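Local coordinates for FBP protein (Leishmania major, PDB 5OEZ) that hydrolyses the 1-phosphate of fructose 1,6-bisphosphate to give fructose 6-phosphate in gluconeogenesis, as a magnesium-dependent, allosterically inhibited homotetramer, at the interface of chains A and B and the interface of chains A and C. Residues are numbered along the deposited sequence; one frame, centred on the assembly and turned at random. Chains: chain A/B/C, FBP protein.

Contact 1: the interface of chains A and B. Residues chain A 29-30, 33, 88; chain B 17, 29-30, 33.
With its CG2 anti to the backbone N (chi1 -61° for OG1), A:Thr29 turns its methyl toward B:Leu30, whose CG lies anti to its own carbonyl carbon and carries the CD2 branch across to meet it. The methyl CG2 of A:Thr29 rests 3.8 Å from CD2 of B:Leu30, two side chains crossing obliquely. The two-fold twin repeats it, CD2 of A:Leu30 lying 3.9 Å from CG2 of B:Thr29. In both, one leucine branch meets the threonine methyl, and the contact is apolar, methyl against methyl. Next to the two pairs, at the two-fold axis, A:Met33 and B:Met33 reach toward each other tip to tip, both chains bent at chi2 and chi3. Their modelled thioethers come too close to be real and B:Met33 is poorly ordered, so the detailed fit of the tips is doubtful. This small patch illustrates how a helix-to-helix seam can rest on methyl groups: helices 27-47 of both subunits meet through their early turns. A:Thr29 also belongs to the AMP site, so effector binding might be felt directly at this seam. At its border, CD1 of B:Ile17, from helix 12-18, points at A:Leu30, 4.3 Å from CD2.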
loop_
_atom_site.group_PDB
_atom_site.type_symbol
_atom_site.label_atom_id
_atom_site.label_comp_id
_atom_site.label_asym_id
_atom_site.label_seq_id
_atom_site.Cartn_x
_atom_site.Cartn_y
_atom_site.Cartn_z
ATOM N N THR A 29 -1.212 -26.429 -7.873
ATOM C CA THR A 29 -1.400 -25.408 -6.849
ATOM C C THR A 29 -0.063 -24.772 -6.416
ATOM O O THR A 29 0.053 -23.538 -6.360
ATOM C CB THR A 29 -2.133 -26.005 -5.635
ATOM O OG1 THR A 29 -3.411 -26.465 -6.068
ATOM C CG2 THR A 29 -2.348 -24.978 -4.523
ATOM N N LEU A 30 0.937 -25.604 -6.134
ATOM C CA LEU A 30 2.249 -25.089 -5.742
ATOM C C LEU A 30 2.895 -24.299 -6.865
ATOM O O LEU A 30 3.476 -23.242 -6.620
ATOM C CB LEU A 30 3.181 -26.205 -5.257
ATOM C CG LEU A 30 2.751 -27.020 -4.029
ATOM C CD1 LEU A 30 3.900 -27.902 -3.551
ATOM C CD2 LEU A 30 2.248 -26.146 -2.901
ATOM N N MET A 33 1.168 -20.933 -6.976
ATOM C CA MET A 33 1.681 -20.113 -5.859
ATOM C C MET A 33 2.980 -19.438 -6.214
ATOM O O MET A 33 3.158 -18.236 -5.949
ATOM C CB MET A 33 1.982 -20.925 -4.612
ATOM C CG MET A 33 1.098 -20.645 -3.428
ATOM S SD MET A 33 0.058 -22.057 -3.110
ATOM C CE MET A 33 -1.459 -21.348 -3.583
ATOM N N SER A 88 9.478 -24.389 -5.793
ATOM C CA SER A 88 8.101 -24.887 -5.663
ATOM C C SER A 88 7.962 -26.410 -5.469
ATOM O O SER A 88 6.950 -26.859 -4.937
ATOM C CB SER A 88 7.253 -24.459 -6.868
ATOM O OG SER A 88 7.642 -25.126 -8.068
ATOM N N ILE B 17 7.402 -25.358 2.864
ATOM C CA ILE B 17 7.660 -26.364 1.823
ATOM C C ILE B 17 9.033 -27.011 1.993
ATOM O O ILE B 17 9.153 -28.225 1.906
ATOM C CB ILE B 17 7.537 -25.775 0.391
ATOM C CG1 ILE B 17 6.081 -25.429 0.097
ATOM C CG2 ILE B 17 8.042 -26.764 -0.664
ATOM C CD1 ILE B 17 5.889 -24.559 -1.133
ATOM N N THR B 29 0.979 -27.229 3.970
ATOM C CA THR B 29 1.196 -26.069 3.103
ATOM C C THR B 29 -0.117 -25.364 2.732
ATOM O O THR B 29 -0.231 -24.141 2.882
ATOM C CB THR B 29 1.943 -26.489 1.831
ATOM O OG1 THR B 29 3.204 -27.031 2.201
ATOM C CG2 THR B 29 2.176 -25.314 0.892
ATOM N N LEU B 30 -1.110 -26.140 2.309
ATOM C CA LEU B 30 -2.416 -25.578 2.002
ATOM C C LEU B 30 -3.075 -24.956 3.225
ATOM O O LEU B 30 -3.650 -23.862 3.126
ATOM C CB LEU B 30 -3.337 -26.608 1.353
ATOM C CG LEU B 30 -2.888 -27.240 0.027
ATOM C CD1 LEU B 30 -4.021 -28.038 -0.599
ATOM C CD2 LEU B 30 -2.367 -26.209 -0.959
ATOM N N MET B 33 -1.339 -21.654 3.854
ATOM C CA MET B 33 -1.834 -20.672 2.862
ATOM C C MET B 33 -3.135 -20.040 3.295
ATOM O O MET B 33 -3.308 -18.820 3.196
ATOM C CB MET B 33 -2.113 -21.294 1.493
ATOM C CG MET B 33 -1.213 -20.836 0.378
ATOM S SD MET B 33 0.001 -22.095 -0.041
ATOM C CE MET B 33 -0.839 -23.554 -0.611
#

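Contact 2: the interface of chains A and B. Residues chain A 11, 40, 196-198; chain B 37, 40, 196-198.
B:Lys40 and A:Glu198 form the tight half of this polar contact, the two side chains crossing at about a right angle. The ammonium NZ of B:Lys40 lies 2.9 Å from the carboxylate OE2 of A:Glu198, a salt bridge entering 42° above the carboxylate plane. From the opposite face, OG1 of B:Thr37 donates to that same OE2 at 3.1 Å, so one oxygen is gripped from both sides. A bend at chi3 (-66°) turns the lysine tip toward the loop, where NZ also bonds to the carbonyl O of A:Ile196 at 3.0 Å, lying in the carbonyl plane with a C=O...N angle of 156°. Its own chain contributes the carbonyl O of B:Gly197 at 2.9 Å, fixing the ammonium further. A:Lys40 repeats the pattern with B:Glu198 and B:Ile196. The two ammonium groups stand only 4.5 Å apart, NZ to NZ, and the surrounding carbonyls and carboxylates probably offset their repulsion. Looser packing marks the periphery: CG2 of A:Thr11 comes no nearer than 4.3 Å to CG2 of B:Thr37, and little of A:Thr11 is hidden. As an example of a charged core on a two-fold axis, the site ties helix 27-47 of each subunit to the partner's 196-198 segment, joining A and B within the homotetramer.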
loop_
_atom_site.group_PDB
_atom_site.type_symbol
_atom_site.label_atom_id
_atom_site.label_comp_id
_atom_site.label_asym_id
_atom_site.label_seq_id
_atom_site.Cartn_x
_atom_site.Cartn_y
_atom_site.Cartn_z
ATOM N N THR A 11 -10.093 -16.006 -4.089
ATOM C CA THR A 11 -8.705 -15.881 -4.541
ATOM C C THR A 11 -8.366 -16.855 -5.678
ATOM O O THR A 11 -9.030 -17.875 -5.864
ATOM C CB THR A 11 -7.680 -16.065 -3.393
ATOM O OG1 THR A 11 -7.661 -17.428 -2.956
ATOM C CG2 THR A 11 -8.001 -15.121 -2.211
ATOM N N LYS A 40 4.000 -10.746 -8.149
ATOM C CA LYS A 40 3.929 -9.690 -7.124
ATOM C C LYS A 40 5.263 -9.019 -6.872
ATOM O O LYS A 40 5.310 -7.799 -6.655
ATOM C CB LYS A 40 3.345 -10.231 -5.838
ATOM C CG LYS A 40 1.873 -10.565 -5.992
ATOM C CD LYS A 40 1.195 -10.988 -4.708
ATOM C CE LYS A 40 1.725 -12.303 -4.180
ATOM N NZ LYS A 40 1.271 -12.449 -2.781
ATOM N N ILE A 196 -4.443 -6.879 0.242
ATOM C CA ILE A 196 -4.241 -8.218 0.829
ATOM C C ILE A 196 -3.207 -9.082 0.103
ATOM O O ILE A 196 -2.967 -10.207 0.512
ATOM C CB ILE A 196 -5.578 -8.978 0.973
ATOM C CG1 ILE A 196 -6.279 -9.161 -0.383
ATOM C CG2 ILE A 196 -6.480 -8.237 1.942
ATOM C CD1 ILE A 196 -7.613 -9.874 -0.319
ATOM N N GLY A 197 -2.578 -8.553 -0.945
ATOM C CA GLY A 197 -1.614 -9.298 -1.746
ATOM C C GLY A 197 -2.131 -10.622 -2.275
ATOM O O GLY A 197 -1.465 -11.649 -2.141
ATOM N N GLU A 198 -3.335 -10.605 -2.828
ATOM C CA GLU A 198 -3.930 -11.797 -3.403
ATOM C C GLU A 198 -4.569 -11.406 -4.713
ATOM O O GLU A 198 -5.062 -10.283 -4.873
ATOM C CB GLU A 198 -5.007 -12.393 -2.487
ATOM C CG GLU A 198 -4.522 -12.907 -1.139
ATOM C CD GLU A 198 -3.840 -14.274 -1.181
ATOM O OE1 GLU A 198 -3.942 -14.996 -2.186
ATOM O OE2 GLU A 198 -3.210 -14.654 -0.169
ATOM N N THR B 37 -3.769 -16.067 4.270
ATOM C CA THR B 37 -4.792 -15.278 3.591
ATOM C C THR B 37 -5.761 -14.643 4.580
ATOM O O THR B 37 -6.093 -13.449 4.445
ATOM C CB THR B 37 -5.579 -16.121 2.567
ATOM O OG1 THR B 37 -4.664 -16.693 1.632
ATOM C CG2 THR B 37 -6.568 -15.257 1.794
ATOM N N LYS B 40 -4.144 -11.707 6.424
ATOM C CA LYS B 40 -4.044 -10.513 5.559
ATOM C C LYS B 40 -5.376 -9.803 5.374
ATOM O O LYS B 40 -5.414 -8.568 5.329
ATOM C CB LYS B 40 -3.439 -10.867 4.205
ATOM C CG LYS B 40 -1.976 -11.243 4.343
ATOM C CD LYS B 40 -1.287 -11.492 3.027
ATOM C CE LYS B 40 -1.825 -12.721 2.301
ATOM N NZ LYS B 40 -1.338 -12.674 0.902
ATOM N N ILE B 196 4.494 -6.827 -1.216
ATOM C CA ILE B 196 4.299 -8.069 -1.987
ATOM C C ILE B 196 3.227 -9.003 -1.422
ATOM O O ILE B 196 3.000 -10.065 -1.971
ATOM C CB ILE B 196 5.640 -8.824 -2.204
ATOM C CG1 ILE B 196 6.308 -9.198 -0.872
ATOM C CG2 ILE B 196 6.571 -7.967 -3.042
ATOM C CD1 ILE B 196 7.638 -9.911 -1.005
ATOM N N GLY B 197 2.580 -8.613 -0.325
ATOM C CA GLY B 197 1.602 -9.460 0.363
ATOM C C GLY B 197 2.100 -10.852 0.704
ATOM O O GLY B 197 1.425 -11.838 0.426
ATOM N N GLU B 198 3.296 -10.928 1.277
ATOM C CA GLU B 198 3.873 -12.192 1.703
ATOM C C GLU B 198 4.489 -11.993 3.076
ATOM O O GLU B 198 4.985 -10.918 3.398
ATOM C CB GLU B 198 4.965 -12.664 0.736
ATOM C CG GLU B 198 4.506 -12.977 -0.684
ATOM C CD GLU B 198 3.817 -14.330 -0.858
ATOM O OE1 GLU B 198 3.884 -15.187 0.049
ATOM O OE2 GLU B 198 3.195 -14.538 -1.929
#

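Contact 3: the interface of chains A and C. Residues chain A 246-249; chain C 247-250.
A:Tyr248 and C:Tyr248 pair through their backbones in an antiparallel beta bridge. The N of A:Tyr248 donates to the O of C:Tyr248 at 2.8 Å, and the reciprocal bond has the same length. Around this pair, each tyrosine ring receives the partner's guanidinium at its edge: NH1 of A:Arg247 lies in the plane of the C:Tyr248 ring, 3.7 Å from CE2, with the two flat groups turned 79° apart. The contact is therefore edge-on, not a face stack. The tyrosine's CG lies anti to its backbone N (chi1 -168°), which swings the ring alongside the partner's backbone and toward that arginine. Farther along the arginine, CD of A:Arg247 packs 3.5 Å from the carbonyl O of C:Ile249 and against C:Gly250. A second shell positions the guanidinium: NH1 of A:Arg247 donates to the carbonyl O of A:Ala246 at 2.8 Å, an acceptor lying in the guanidinium plane, while the chain's bend at chi2 (-68°) folds it back toward that carbonyl. Arginine and tyrosine both belong to the fructose 6-phosphate site, so the pairing probably helps to set the shape of neighbouring active sites. In the fold, it spans the end of the short strand 245-246 and the loop leading to helix 252-262.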
loop_
_atom_site.group_PDB
_atom_site.type_symbol
_atom_site.label_atom_id
_atom_site.label_comp_id
_atom_site.label_asym_id
_atom_site.label_seq_id
_atom_site.Cartn_x
_atom_site.Cartn_y
_atom_site.Cartn_z
ATOM N N ALA A 246 -7.235 1.925 -35.066
ATOM C CA ALA A 246 -5.913 1.387 -34.828
ATOM C C ALA A 246 -5.464 1.664 -33.376
ATOM O O ALA A 246 -5.666 2.754 -32.853
ATOM C CB ALA A 246 -4.933 1.985 -35.824
ATOM N N ARG A 247 -4.905 0.636 -32.742
ATOM C CA ARG A 247 -4.257 0.723 -31.427
ATOM C C ARG A 247 -3.010 -0.155 -31.443
ATOM O O ARG A 247 -3.096 -1.308 -31.816
ATOM C CB ARG A 247 -5.174 0.195 -30.314
ATOM C CG ARG A 247 -6.439 1.003 -30.073
ATOM C CD ARG A 247 -6.095 2.363 -29.507
ATOM N NE ARG A 247 -7.280 3.125 -29.174
ATOM C CZ ARG A 247 -7.974 3.880 -30.021
ATOM N NH1 ARG A 247 -7.654 3.980 -31.317
ATOM N NH2 ARG A 247 -9.027 4.542 -29.562
ATOM N N TYR A 248 -1.854 0.417 -31.130
ATOM C CA TYR A 248 -0.622 -0.348 -30.987
ATOM C C TYR A 248 0.209 0.236 -29.849
ATOM O O TYR A 248 0.948 1.230 -30.015
ATOM C CB TYR A 248 0.188 -0.402 -32.276
ATOM C CG TYR A 248 1.309 -1.420 -32.258
ATOM C CD1 TYR A 248 1.036 -2.788 -32.333
ATOM C CD2 TYR A 248 2.632 -1.026 -32.203
ATOM C CE1 TYR A 248 2.053 -3.731 -32.369
ATOM C CE2 TYR A 248 3.660 -1.966 -32.202
ATOM C CZ TYR A 248 3.357 -3.316 -32.296
ATOM O OH TYR A 248 4.370 -4.231 -32.322
ATOM N N ILE A 249 0.021 -0.369 -28.681
ATOM C CA ILE A 249 0.740 0.006 -27.473
ATOM C C ILE A 249 2.232 -0.257 -27.631
ATOM O O ILE A 249 3.035 0.524 -27.163
ATOM C CB ILE A 249 0.202 -0.750 -26.242
ATOM C CG1 ILE A 249 -1.245 -0.365 -25.933
ATOM C CG2 ILE A 249 1.043 -0.452 -25.013
ATOM C CD1 ILE A 249 -1.980 -1.374 -25.054
ATOM N N ARG C 247 3.714 3.935 -32.709
ATOM C CA ARG C 247 3.106 3.652 -31.410
ATOM C C ARG C 247 1.862 4.508 -31.261
ATOM O O ARG C 247 1.937 5.717 -31.437
ATOM C CB ARG C 247 4.066 4.009 -30.263
ATOM C CG ARG C 247 5.338 3.174 -30.217
ATOM C CD ARG C 247 5.019 1.759 -29.825
ATOM N NE ARG C 247 6.221 0.945 -29.670
ATOM C CZ ARG C 247 6.875 0.327 -30.648
ATOM N NH1 ARG C 247 6.484 0.415 -31.925
ATOM N NH2 ARG C 247 7.943 -0.404 -30.338
ATOM N N TYR C 248 0.719 3.887 -30.958
ATOM C CA TYR C 248 -0.500 4.622 -30.634
ATOM C C TYR C 248 -1.263 3.876 -29.546
ATOM O O TYR C 248 -2.019 2.929 -29.804
ATOM C CB TYR C 248 -1.371 4.855 -31.863
ATOM C CG TYR C 248 -2.483 5.851 -31.633
ATOM C CD1 TYR C 248 -2.214 7.223 -31.536
ATOM C CD2 TYR C 248 -3.808 5.445 -31.560
ATOM C CE1 TYR C 248 -3.235 8.139 -31.344
ATOM C CE2 TYR C 248 -4.834 6.368 -31.357
ATOM C CZ TYR C 248 -4.546 7.705 -31.260
ATOM O OH TYR C 248 -5.550 8.637 -31.084
ATOM N N ILE C 249 -1.044 4.335 -28.322
ATOM C CA ILE C 249 -1.717 3.800 -27.149
ATOM C C ILE C 249 -3.215 4.088 -27.199
ATOM O O ILE C 249 -4.002 3.249 -26.813
ATOM C CB ILE C 249 -1.127 4.387 -25.850
ATOM C CG1 ILE C 249 0.336 3.961 -25.666
ATOM C CG2 ILE C 249 -1.930 3.934 -24.644
ATOM C CD1 ILE C 249 1.114 4.836 -24.682
ATOM N N GLY C 250 -3.606 5.261 -27.697
ATOM C CA GLY C 250 -5.018 5.680 -27.661
ATOM C C GLY C 250 -5.403 6.427 -26.395
ATOM O O GLY C 250 -6.587 6.607 -26.109
#

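Contacts 1 and 2 belong to one interface, their C-alpha centres about 14 Å apart, and both draw on helix 27-47, which supplies apolar side chains to contact 1 near its start and B:Thr37 and both copies of Lys40 to contact 2 further along. Contact 3 belongs to a different interface, that of chains A and C, about 39 Å from contact 1 and about 32 Å from contact 2. Chain A thus uses separate surfaces for B and C, consistent with a tetramer in which each subunit meets different neighbours through distinct two-fold interfaces. Contact 1 includes an AMP-site residue and contact 3 substrate-site residues, so an allosteric signal could plausibly travel between them, though the apo structure alone does not show this.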